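Local atomic coordinates of BLUF domain-containing protein (Acinetobacter baumannii, PDB entry 6W6Z), a protein that probably senses blue light through a flavin bound in its BLUF domain, and is a photoreceptor linked to biofilm formation and iron uptake. Residues Gln20-Ile25 with Asn47-Cys52; Gln51-Glu56 with Glu61-Lys66; Trp78-Ser83 with Gln123-Phe128. All blocks are in the same frame, centred on the assembly; numbering follows the deposited sequence.

Interactions 1 and 2 both use strand 48-54 and both touch the flavin, with Gln51 common to the two. Interaction 1 sets helix 18-36 against the strand near the dimethylbenzene end of the ring system. Interaction 2 sets helix 57-67 against it near the pyrimidine end. Interaction 3 joins edge strand 73-83 to helix 125-134, well away from the flavin. Interactions 1 and 2 are wholly buried. Interaction 3 is nearer the surface, with Cys80 partly exposed. None has a hydrogen bond between its segments. Polar chemistry enters interactions 1 and 2 through the flavin, whereas interaction 3 is plain packing of leucine and cysteine. Phe50 connects interactions 1 and 3 by packing on Leu79, Leu125 and Phe128.

Interaction 1 (Gln20-Ile25 with Asn47-Cys52); sequences QDLRDI and NAFFQC. With FMN (flavin mononucleotide), chain B.
Leu22 and Phe49 are the nearest backbone pair, with CA atoms 10.4 Å apart, and only side chains bridge helix 18-36 and strand 48-54. Leu22 CD2 meets the edge of the Phe49 ring near its plane, 3.7 Å from Phe49 CE1. The Ile25 and Phe49 side chains approach from opposite directions, with Ile25 CD1 4.0 Å from Phe49 CZ. Ile25 CG1 is anti to the carbonyl carbon (chi1 -68°). This carries Ile25 CD1 to the ring and also to within 3.7 Å of FMN C8M. Ile25 CG2 rests against the flavin near C6 and C5A. The methyl FMN C7M sits over the centre of one face of the Phe49 ring, 3.8 Å above its plane, a CH-pi arrangement. Gln51, two residues along the strand, reaches the polar part of the ring system. Gln51 NE2 donates to FMN N5 at 3.0 Å (N-H...N5 angle 156°) and, weakly, to FMN O4. Gln51 OE1 is hydrogen-bonded to Tyr7 OH. The Tyr7-Gln51-flavin chain is the characteristic BLUF photosensing arrangement. Apolar side chains thus pack on the dimethyl end, while one amide ties the N5 and O4 side to the strand.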
loop_
_atom_site.group_PDB
_atom_site.type_symbol
_atom_site.label_atom_id
_atom_site.label_comp_id
_atom_site.label_asym_id
_atom_site.label_seq_id
_atom_site.Cartn_x
_atom_site.Cartn_y
_atom_site.Cartn_z
ATOM N N GLN A 20 7.240 -7.415 12.585
ATOM C CA GLN A 20 6.463 -8.661 12.323
ATOM C C GLN A 20 5.168 -8.292 11.583
ATOM O O GLN A 20 4.743 -9.053 10.689
ATOM C CB GLN A 20 6.151 -9.417 13.623
ATOM C CG GLN A 20 5.533 -10.781 13.360
ATOM C CD GLN A 20 5.241 -11.594 14.604
ATOM O OE1 GLN A 20 5.322 -11.116 15.728
ATOM N NE2 GLN A 20 4.874 -12.845 14.393
ATOM N N ASP A 21 4.558 -7.170 11.934
ATOM C CA ASP A 21 3.286 -6.729 11.281
ATOM C C ASP A 21 3.510 -6.471 9.791
ATOM O O ASP A 21 2.744 -6.992 8.986
ATOM C CB ASP A 21 2.677 -5.500 11.947
ATOM C CG ASP A 21 1.892 -5.784 13.222
ATOM O OD1 ASP A 21 1.703 -6.957 13.529
ATOM O OD2 ASP A 21 1.449 -4.798 13.861
ATOM N N LEU A 22 4.577 -5.760 9.437
ATOM C CA LEU A 22 4.886 -5.457 8.014
ATOM C C LEU A 22 5.164 -6.773 7.280
ATOM O O LEU A 22 4.645 -6.942 6.184
ATOM C CB LEU A 22 6.099 -4.517 7.958
ATOM C CG LEU A 22 5.865 -3.109 8.520
ATOM C CD1 LEU A 22 7.164 -2.331 8.545
ATOM C CD2 LEU A 22 4.853 -2.345 7.691
ATOM N N ARG A 23 5.986 -7.661 7.847
ATOM C CA ARG A 23 6.283 -8.958 7.184
ATOM C C ARG A 23 4.993 -9.761 7.020
ATOM O O ARG A 23 4.756 -10.313 5.915
ATOM C CB ARG A 23 7.375 -9.687 7.968
ATOM C CG ARG A 23 8.710 -8.968 7.951
ATOM C CD ARG A 23 9.721 -9.518 8.956
ATOM N NE ARG A 23 10.442 -10.661 8.453
ATOM C CZ ARG A 23 11.329 -11.373 9.154
ATOM N NH1 ARG A 23 11.910 -12.424 8.583
ATOM N NH2 ARG A 23 11.676 -10.989 10.377
ATOM N N ASP A 24 4.154 -9.807 8.044
ATOM C CA ASP A 24 2.836 -10.526 8.003
ATOM C C ASP A 24 1.903 -9.929 6.935
ATOM O O ASP A 24 1.334 -10.695 6.068
ATOM C CB ASP A 24 2.141 -10.487 9.355
ATOM C CG ASP A 24 2.684 -11.456 10.397
ATOM O OD1 ASP A 24 3.444 -12.348 10.044
ATOM O OD2 ASP A 24 2.340 -11.282 11.554
ATOM N N ILE A 25 1.772 -8.610 6.916
ATOM C CA ILE A 25 0.921 -7.930 5.891
ATOM C C ILE A 25 1.388 -8.323 4.477
ATOM O O ILE A 25 0.559 -8.698 3.649
ATOM C CB ILE A 25 0.945 -6.417 6.122
ATOM C CG1 ILE A 25 0.226 -6.040 7.428
ATOM C CG2 ILE A 25 0.371 -5.686 4.925
ATOM C CD1 ILE A 25 0.470 -4.615 7.869
ATOM N N ASN A 47 4.707 5.982 10.699
ATOM C CA ASN A 47 3.548 5.305 11.361
ATOM C C ASN A 47 2.291 5.406 10.501
ATOM O O ASN A 47 1.195 5.495 11.081
ATOM C CB ASN A 47 3.254 5.876 12.754
ATOM C CG ASN A 47 4.300 5.463 13.774
ATOM O OD1 ASN A 47 4.863 4.367 13.687
ATOM N ND2 ASN A 47 4.575 6.329 14.737
ATOM N N ALA A 48 2.409 5.328 9.180
ATOM C CA ALA A 48 1.226 5.419 8.297
ATOM C C ALA A 48 1.471 4.642 7.015
ATOM O O ALA A 48 2.646 4.400 6.673
ATOM C CB ALA A 48 0.902 6.875 8.019
ATOM N N PHE A 49 0.382 4.246 6.372
ATOM C CA PHE A 49 0.406 3.502 5.091
ATOM C C PHE A 49 -0.243 4.309 3.976
ATOM O O PHE A 49 -1.163 5.092 4.154
ATOM C CB PHE A 49 -0.348 2.189 5.237
ATOM C CG PHE A 49 0.206 1.213 6.220
ATOM C CD1 PHE A 49 1.312 0.419 5.886
ATOM C CD2 PHE A 49 -0.406 1.021 7.456
ATOM C CE1 PHE A 49 1.772 -0.545 6.767
ATOM C CE2 PHE A 49 0.099 0.086 8.351
ATOM C CZ PHE A 49 1.179 -0.710 7.995
ATOM N N PHE A 50 0.164 3.980 2.771
ATOM C CA PHE A 50 -0.538 4.356 1.540
ATOM C C PHE A 50 -0.606 3.073 0.743
ATOM O O PHE A 50 0.422 2.386 0.718
ATOM C CB PHE A 50 0.166 5.470 0.767
ATOM C CG PHE A 50 -0.409 5.641 -0.624
ATOM C CD1 PHE A 50 -0.051 4.795 -1.671
ATOM C CD2 PHE A 50 -1.415 6.566 -0.847
ATOM C CE1 PHE A 50 -0.629 4.924 -2.925
ATOM C CE2 PHE A 50 -1.980 6.714 -2.114
ATOM C CZ PHE A 50 -1.613 5.874 -3.140
ATOM N N GLN A 51 -1.773 2.708 0.237
ATOM C CA GLN A 51 -1.834 1.519 -0.622
ATOM C C GLN A 51 -2.600 1.831 -1.892
ATOM O O GLN A 51 -3.629 2.545 -1.855
ATOM C CB GLN A 51 -2.433 0.332 0.120
ATOM C CG GLN A 51 -2.246 -0.959 -0.639
ATOM C CD GLN A 51 -2.726 -2.173 0.112
ATOM O OE1 GLN A 51 -3.738 -2.122 0.819
ATOM N NE2 GLN A 51 -1.970 -3.264 0.003
ATOM N N CYS A 52 -2.162 1.236 -2.989
ATOM C CA CYS A 52 -2.920 1.233 -4.252
ATOM C C CYS A 52 -3.165 -0.221 -4.640
ATOM O O CYS A 52 -2.214 -1.018 -4.561
ATOM C CB CYS A 52 -2.136 2.094 -5.237
ATOM S SG CYS A 52 -2.500 1.748 -6.972
HETATM N N1 FMN B . -4.487 -8.470 2.327
HETATM C C2 FMN B . -4.470 -8.845 1.036
HETATM O O2 FMN B . -4.975 -9.977 0.747
HETATM N N3 FMN B . -4.065 -8.013 0.054
HETATM C C4 FMN B . -3.576 -6.786 0.296
HETATM O O4 FMN B . -3.172 -6.039 -0.591
HETATM C C4A FMN B . -3.504 -6.337 1.680
HETATM N N5 FMN B . -3.024 -5.162 2.030
HETATM C C5A FMN B . -3.065 -4.808 3.339
HETATM C C6 FMN B . -2.552 -3.577 3.680
HETATM C C7 FMN B . -2.593 -3.141 4.993
HETATM C C7M FMN B . -2.003 -1.798 5.298
HETATM C C8 FMN B . -3.034 -4.034 6.078
HETATM C C8M FMN B . -3.000 -3.515 7.509
HETATM C C9 FMN B . -3.553 -5.269 5.727
HETATM C C9A FMN B . -3.540 -5.689 4.402
HETATM N N10 FMN B . -3.990 -6.948 4.023
HETATM C C10 FMN B . -4.005 -7.272 2.681
HETATM C "C1'" FMN B . -4.489 -7.967 5.007
HETATM C "C2'" FMN B . -5.987 -8.063 5.186
HETATM O "O2'" FMN B . -6.427 -6.939 5.965
HETATM C "C3'" FMN B . -6.288 -9.384 5.941
HETATM O "O3'" FMN B . -5.417 -9.562 7.064
HETATM C "C4'" FMN B . -6.054 -10.625 5.104
HETATM O "O4'" FMN B . -6.796 -10.522 3.866
HETATM C "C5'" FMN B . -6.536 -11.890 5.857
HETATM O "O5'" FMN B . -7.953 -11.888 6.133
HETATM P P FMN B . -8.743 -13.149 6.840
HETATM O O1P FMN B . -8.734 -12.777 8.311
HETATM O O2P FMN B . -10.096 -13.087 6.153
HETATM O O3P FMN B . -7.949 -14.411 6.553
#

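Interaction 2 (Gln51-Glu56 with Glu61-Lys66); sequences QCLEGE and ERLFEK. With FMN (flavin mononucleotide), chain B.
Apolar contact comes first, between Leu53 on the strand and Leu63 on helix 57-67. The two side chains cross at a slant, and Leu53 CD1 lies 4.0 Å from Leu63 CD2. Leu53 CD2 is equally close to that methyl, so both branches of Leu53 share it. Leu63 CG is anti to its backbone N (chi1 170°), which directs the two methyls to the flavin. Leu63 CD1 is 3.6 Å from FMN C2, and Leu63 CD2 is 3.7 Å from FMN N3. From the strand side, Leu53 CD2 comes within 3.6 Å of FMN O4. The two leucines therefore pack together and on the pyrimidine end of the flavin.

Polar contacts to the flavin add to this packing. The strand brings the amide of Gln51. On the helix, the Lys66 chain bends at chi3 and chi4, and Lys66 NZ donates to FMN O4' at 2.7 Å. That bond grips a ribityl hydroxyl oxygen, while Asp70, Glu28 and Asn33 supply further hydrogen bonds to the ligand. The Glu54 carboxylate forms a salt bridge with Arg4 on neighbouring strand 2-11.

Strand 48-54 leads through a corner at Gly55 into helix 57-67, which packs back on the sheet. This is the flavin pocket of the BLUF domain, an alpha/beta fold with a ferredoxin-like core.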
loop_
_atom_site.group_PDB
_atom_site.type_symbol
_atom_site.label_atom_id
_atom_site.label_comp_id
_atom_site.label_asym_id
_atom_site.label_seq_id
_atom_site.Cartn_x
_atom_site.Cartn_y
_atom_site.Cartn_z
ATOM N N GLN A 51 -1.773 2.708 0.237
ATOM C CA GLN A 51 -1.834 1.519 -0.622
ATOM C C GLN A 51 -2.600 1.831 -1.892
ATOM O O GLN A 51 -3.629 2.545 -1.855
ATOM C CB GLN A 51 -2.433 0.332 0.120
ATOM C CG GLN A 51 -2.246 -0.959 -0.639
ATOM C CD GLN A 51 -2.726 -2.173 0.112
ATOM O OE1 GLN A 51 -3.738 -2.122 0.819
ATOM N NE2 GLN A 51 -1.970 -3.264 0.003
ATOM N N CYS A 52 -2.162 1.236 -2.989
ATOM C CA CYS A 52 -2.920 1.233 -4.252
ATOM C C CYS A 52 -3.165 -0.221 -4.640
ATOM O O CYS A 52 -2.214 -1.018 -4.561
ATOM C CB CYS A 52 -2.136 2.094 -5.237
ATOM S SG CYS A 52 -2.500 1.748 -6.972
ATOM N N LEU A 53 -4.430 -0.579 -4.905
ATOM C CA LEU A 53 -4.867 -1.909 -5.371
ATOM C C LEU A 53 -5.332 -1.784 -6.821
ATOM O O LEU A 53 -6.123 -0.854 -7.107
ATOM C CB LEU A 53 -6.013 -2.412 -4.491
ATOM C CG LEU A 53 -5.738 -2.469 -2.980
ATOM C CD1 LEU A 53 -7.014 -2.784 -2.219
ATOM C CD2 LEU A 53 -4.662 -3.495 -2.681
ATOM N N GLU A 54 -4.926 -2.715 -7.680
ATOM C CA GLU A 54 -5.348 -2.743 -9.107
ATOM C C GLU A 54 -5.952 -4.101 -9.429
ATOM O O GLU A 54 -5.284 -5.111 -9.115
ATOM C CB GLU A 54 -4.172 -2.584 -10.082
ATOM C CG GLU A 54 -3.479 -1.254 -10.030
ATOM C CD GLU A 54 -2.174 -1.160 -10.836
ATOM O OE1 GLU A 54 -1.599 -2.194 -11.215
ATOM O OE2 GLU A 54 -1.719 -0.050 -11.052
ATOM N N GLY A 55 -7.096 -4.122 -10.126
ATOM C CA GLY A 55 -7.722 -5.379 -10.583
ATOM C C GLY A 55 -9.211 -5.234 -10.803
ATOM O O GLY A 55 -9.706 -4.078 -10.851
ATOM N N GLU A 56 -9.911 -6.364 -10.933
ATOM C CA GLU A 56 -11.369 -6.378 -11.213
ATOM C C GLU A 56 -12.087 -5.625 -10.094
ATOM O O GLU A 56 -11.815 -5.914 -8.895
ATOM C CB GLU A 56 -11.909 -7.797 -11.379
ATOM N N GLU A 61 -12.883 -4.175 -4.484
ATOM C CA GLU A 61 -13.824 -3.550 -3.512
ATOM C C GLU A 61 -14.016 -4.479 -2.311
ATOM O O GLU A 61 -14.009 -3.984 -1.195
ATOM C CB GLU A 61 -15.153 -3.154 -4.175
ATOM C CG GLU A 61 -15.030 -1.799 -4.858
ATOM C CD GLU A 61 -16.195 -1.314 -5.705
ATOM O OE1 GLU A 61 -16.097 -0.190 -6.251
ATOM O OE2 GLU A 61 -17.184 -2.045 -5.822
ATOM N N ARG A 62 -14.139 -5.778 -2.535
ATOM C CA ARG A 62 -14.303 -6.789 -1.465
ATOM C C ARG A 62 -13.001 -6.843 -0.652
ATOM O O ARG A 62 -13.078 -6.857 0.620
ATOM C CB ARG A 62 -14.760 -8.104 -2.106
ATOM N N LEU A 63 -11.839 -6.743 -1.314
ATOM C CA LEU A 63 -10.531 -6.756 -0.606
ATOM C C LEU A 63 -10.444 -5.495 0.250
ATOM O O LEU A 63 -10.161 -5.627 1.423
ATOM C CB LEU A 63 -9.362 -6.840 -1.584
ATOM C CG LEU A 63 -7.980 -6.620 -0.972
ATOM C CD1 LEU A 63 -7.706 -7.612 0.151
ATOM C CD2 LEU A 63 -6.885 -6.736 -2.005
ATOM N N PHE A 64 -10.734 -4.312 -0.300
ATOM C CA PHE A 64 -10.709 -3.052 0.488
ATOM C C PHE A 64 -11.623 -3.155 1.730
ATOM O O PHE A 64 -11.221 -2.630 2.805
ATOM C CB PHE A 64 -11.058 -1.855 -0.396
ATOM C CG PHE A 64 -10.996 -0.533 0.320
ATOM C CD1 PHE A 64 -9.852 -0.156 1.027
ATOM C CD2 PHE A 64 -12.032 0.374 0.216
ATOM C CE1 PHE A 64 -9.783 1.067 1.672
ATOM C CE2 PHE A 64 -11.939 1.622 0.815
ATOM C CZ PHE A 64 -10.824 1.962 1.549
ATOM N N GLU A 65 -12.841 -3.705 1.607
ATOM C CA GLU A 65 -13.797 -3.897 2.753
ATOM C C GLU A 65 -13.120 -4.696 3.866
ATOM O O GLU A 65 -13.185 -4.262 5.016
ATOM C CB GLU A 65 -15.100 -4.579 2.313
ATOM C CG GLU A 65 -16.255 -3.613 2.081
ATOM C CD GLU A 65 -17.321 -4.042 1.067
ATOM O OE1 GLU A 65 -17.427 -5.250 0.776
ATOM O OE2 GLU A 65 -18.044 -3.152 0.550
ATOM N N LYS A 66 -12.398 -5.754 3.509
ATOM C CA LYS A 66 -11.615 -6.605 4.435
ATOM C C LYS A 66 -10.475 -5.798 5.059
ATOM O O LYS A 66 -10.338 -5.848 6.285
ATOM C CB LYS A 66 -11.076 -7.850 3.724
ATOM C CG LYS A 66 -12.168 -8.768 3.191
ATOM C CD LYS A 66 -11.795 -10.243 2.936
ATOM C CE LYS A 66 -10.369 -10.491 2.497
ATOM N NZ LYS A 66 -9.463 -10.630 3.663
HETATM N N1 FMN B . -4.487 -8.470 2.327
HETATM C C2 FMN B . -4.470 -8.845 1.036
HETATM O O2 FMN B . -4.975 -9.977 0.747
HETATM N N3 FMN B . -4.065 -8.013 0.054
HETATM C C4 FMN B . -3.576 -6.786 0.296
HETATM O O4 FMN B . -3.172 -6.039 -0.591
HETATM C C4A FMN B . -3.504 -6.337 1.680
HETATM N N5 FMN B . -3.024 -5.162 2.030
HETATM C C5A FMN B . -3.065 -4.808 3.339
HETATM C C6 FMN B . -2.552 -3.577 3.680
HETATM C C7 FMN B . -2.593 -3.141 4.993
HETATM C C7M FMN B . -2.003 -1.798 5.298
HETATM C C8 FMN B . -3.034 -4.034 6.078
HETATM C C8M FMN B . -3.000 -3.515 7.509
HETATM C C9 FMN B . -3.553 -5.269 5.727
HETATM C C9A FMN B . -3.540 -5.689 4.402
HETATM N N10 FMN B . -3.990 -6.948 4.023
HETATM C C10 FMN B . -4.005 -7.272 2.681
HETATM C "C1'" FMN B . -4.489 -7.967 5.007
HETATM C "C2'" FMN B . -5.987 -8.063 5.186
HETATM O "O2'" FMN B . -6.427 -6.939 5.965
HETATM C "C3'" FMN B . -6.288 -9.384 5.941
HETATM O "O3'" FMN B . -5.417 -9.562 7.064
HETATM C "C4'" FMN B . -6.054 -10.625 5.104
HETATM O "O4'" FMN B . -6.796 -10.522 3.866
HETATM C "C5'" FMN B . -6.536 -11.890 5.857
HETATM O "O5'" FMN B . -7.953 -11.888 6.133
HETATM P P FMN B . -8.743 -13.149 6.840
HETATM O O1P FMN B . -8.734 -12.777 8.311
HETATM O O2P FMN B . -10.096 -13.087 6.153
HETATM O O3P FMN B . -7.949 -14.411 6.553
#

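Interaction 3 (Trp78-Ser83 with Gln123-Phe128); sequences WLCTYS and QNLKFF
Cys80 turns SG between its backbone N and carbonyl carbon (chi1 57°), and Leu125 places CG anti to its carbonyl carbon. With these torsions Cys80 SG and the Leu125 methyl CD1 meet at 3.7 Å. The site of this meeting is a classic beta bulge in strand 73-83, an outermost strand of the BLUF domain sheet. Leu79 and Cys80 both face Cys6 of the adjacent strand 2-11 there. As a result, the two consecutive residues can both direct CB toward helix 125-134. The backbone of Leu79 is locally helical in psi (-50°), as befits the extra residue of the bulge.

Leu125 CD1 is the methyl that serves both strand residues. Leu125 CD1 lies farther from Leu79 CB, at 4.4 Å. The closest CA pair is Leu79 and Leu125, at 9.2 Å. No hydrogen bond links the two segments, so the contact rests on apolar packing. Phe50 of strand 48-54 touches both Leu79 and Leu125, and thus ties the contact into the core. Nearby, Leu79 O accepts a hydrogen bond from Gln122 NE2, just before the segment 123-128. This adds a polar link between the bulge and the approach to the helix.

The sulfur that meets Leu125 has an aromatic neighbour on its own strand. Cys80 SG also lies at the edge of the Tyr82 ring, in its plane, 3.8 Å from Tyr82 CE1.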
loop_
_atom_site.group_PDB
_atom_site.type_symbol
_atom_site.label_atom_id
_atom_site.label_comp_id
_atom_site.label_asym_id
_atom_site.label_seq_id
_atom_site.Cartn_x
_atom_site.Cartn_y
_atom_site.Cartn_z
ATOM N N TRP A 78 -9.980 6.953 2.373
ATOM C CA TRP A 78 -10.204 6.527 0.970
ATOM C C TRP A 78 -9.952 7.715 0.040
ATOM O O TRP A 78 -10.634 8.752 0.182
ATOM C CB TRP A 78 -11.616 5.960 0.846
ATOM C CG TRP A 78 -11.984 5.395 -0.487
ATOM C CD1 TRP A 78 -11.172 5.136 -1.542
ATOM C CD2 TRP A 78 -13.279 4.899 -0.846
ATOM N NE1 TRP A 78 -11.876 4.565 -2.560
ATOM C CE2 TRP A 78 -13.177 4.395 -2.157
ATOM C CE3 TRP A 78 -14.513 4.855 -0.188
ATOM C CZ2 TRP A 78 -14.280 3.856 -2.822
ATOM C CZ3 TRP A 78 -15.596 4.311 -0.841
ATOM C CH2 TRP A 78 -15.479 3.829 -2.146
ATOM N N LEU A 79 -8.982 7.604 -0.863
ATOM C CA LEU A 79 -8.605 8.742 -1.719
ATOM C C LEU A 79 -9.380 8.686 -3.025
ATOM O O LEU A 79 -9.956 9.712 -3.423
ATOM C CB LEU A 79 -7.100 8.720 -1.944
ATOM C CG LEU A 79 -6.331 9.112 -0.694
ATOM C CD1 LEU A 79 -4.845 8.778 -0.841
ATOM C CD2 LEU A 79 -6.541 10.595 -0.427
ATOM N N CYS A 80 -9.381 7.553 -3.698
ATOM C CA CYS A 80 -10.072 7.488 -4.999
ATOM C C CYS A 80 -10.201 6.052 -5.427
ATOM O O CYS A 80 -9.442 5.193 -4.926
ATOM C CB CYS A 80 -9.322 8.256 -6.074
ATOM S SG CYS A 80 -7.629 7.645 -6.244
ATOM N N THR A 81 -11.143 5.841 -6.335
ATOM C CA THR A 81 -11.254 4.628 -7.160
ATOM C C THR A 81 -11.481 5.073 -8.595
ATOM O O THR A 81 -12.341 5.924 -8.764
ATOM C CB THR A 81 -12.435 3.761 -6.731
ATOM O OG1 THR A 81 -12.368 3.617 -5.299
ATOM C CG2 THR A 81 -12.393 2.436 -7.455
ATOM N N TYR A 82 -10.773 4.514 -9.567
ATOM C CA TYR A 82 -11.062 4.876 -10.973
ATOM C C TYR A 82 -10.754 3.706 -11.890
ATOM O O TYR A 82 -9.947 2.846 -11.541
ATOM C CB TYR A 82 -10.298 6.155 -11.306
ATOM C CG TYR A 82 -8.812 6.107 -11.127
ATOM C CD1 TYR A 82 -8.214 6.484 -9.949
ATOM C CD2 TYR A 82 -7.987 5.689 -12.158
ATOM C CE1 TYR A 82 -6.837 6.448 -9.802
ATOM C CE2 TYR A 82 -6.608 5.641 -12.028
ATOM C CZ TYR A 82 -6.023 6.037 -10.841
ATOM O OH TYR A 82 -4.659 5.999 -10.671
ATOM N N SER A 83 -11.387 3.716 -13.058
ATOM C CA SER A 83 -11.087 2.809 -14.189
ATOM C C SER A 83 -9.628 2.990 -14.628
ATOM O O SER A 83 -9.196 4.158 -14.816
ATOM C CB SER A 83 -12.031 3.083 -15.327
ATOM O OG SER A 83 -11.698 2.221 -16.401
ATOM N N GLN A 123 -4.725 14.980 -6.234
ATOM C CA GLN A 123 -3.857 15.589 -7.275
ATOM C C GLN A 123 -2.404 15.143 -7.064
ATOM O O GLN A 123 -1.694 14.950 -8.058
ATOM C CB GLN A 123 -3.970 17.110 -7.278
ATOM C CG GLN A 123 -5.351 17.614 -7.670
ATOM C CD GLN A 123 -5.654 17.454 -9.150
ATOM O OE1 GLN A 123 -4.779 17.180 -9.971
ATOM N NE2 GLN A 123 -6.908 17.669 -9.509
ATOM N N ASN A 124 -1.966 14.966 -5.826
ATOM C CA ASN A 124 -0.573 14.537 -5.520
ATOM C C ASN A 124 -0.261 13.148 -6.079
ATOM O O ASN A 124 0.968 12.822 -6.201
ATOM C CB ASN A 124 -0.294 14.530 -4.023
ATOM C CG ASN A 124 -0.445 15.886 -3.386
ATOM O OD1 ASN A 124 -0.913 15.971 -2.255
ATOM N ND2 ASN A 124 0.007 16.923 -4.083
ATOM N N LEU A 125 -1.287 12.312 -6.312
ATOM C CA LEU A 125 -1.140 10.887 -6.731
ATOM C C LEU A 125 -0.524 10.771 -8.124
ATOM O O LEU A 125 0.176 9.766 -8.343
ATOM C CB LEU A 125 -2.501 10.175 -6.674
ATOM C CG LEU A 125 -3.163 10.153 -5.297
ATOM C CD1 LEU A 125 -4.358 9.213 -5.294
ATOM C CD2 LEU A 125 -2.180 9.770 -4.190
ATOM N N LYS A 126 -0.726 11.754 -9.007
ATOM C CA LYS A 126 0.075 11.906 -10.254
ATOM C C LYS A 126 1.530 11.571 -9.910
ATOM O O LYS A 126 1.995 10.456 -10.299
ATOM C CB LYS A 126 -0.010 13.325 -10.845
ATOM N N PHE A 127 2.183 12.435 -9.124
ATOM C CA PHE A 127 3.634 12.351 -8.803
ATOM C C PHE A 127 3.900 11.186 -7.847
ATOM O O PHE A 127 4.908 10.490 -8.049
ATOM C CB PHE A 127 4.158 13.634 -8.160
ATOM N N PHE A 128 3.048 10.989 -6.834
ATOM C CA PHE A 128 3.326 9.996 -5.765
ATOM C C PHE A 128 3.278 8.575 -6.313
ATOM O O PHE A 128 4.214 7.813 -5.987
ATOM C CB PHE A 128 2.408 10.109 -4.558
ATOM C CG PHE A 128 2.892 9.338 -3.347
ATOM C CD1 PHE A 128 4.105 9.636 -2.740
ATOM C CD2 PHE A 128 2.108 8.330 -2.797
ATOM C CE1 PHE A 128 4.523 8.943 -1.613
ATOM C CE2 PHE A 128 2.523 7.643 -1.667
ATOM C CZ PHE A 128 3.717 7.971 -1.062
#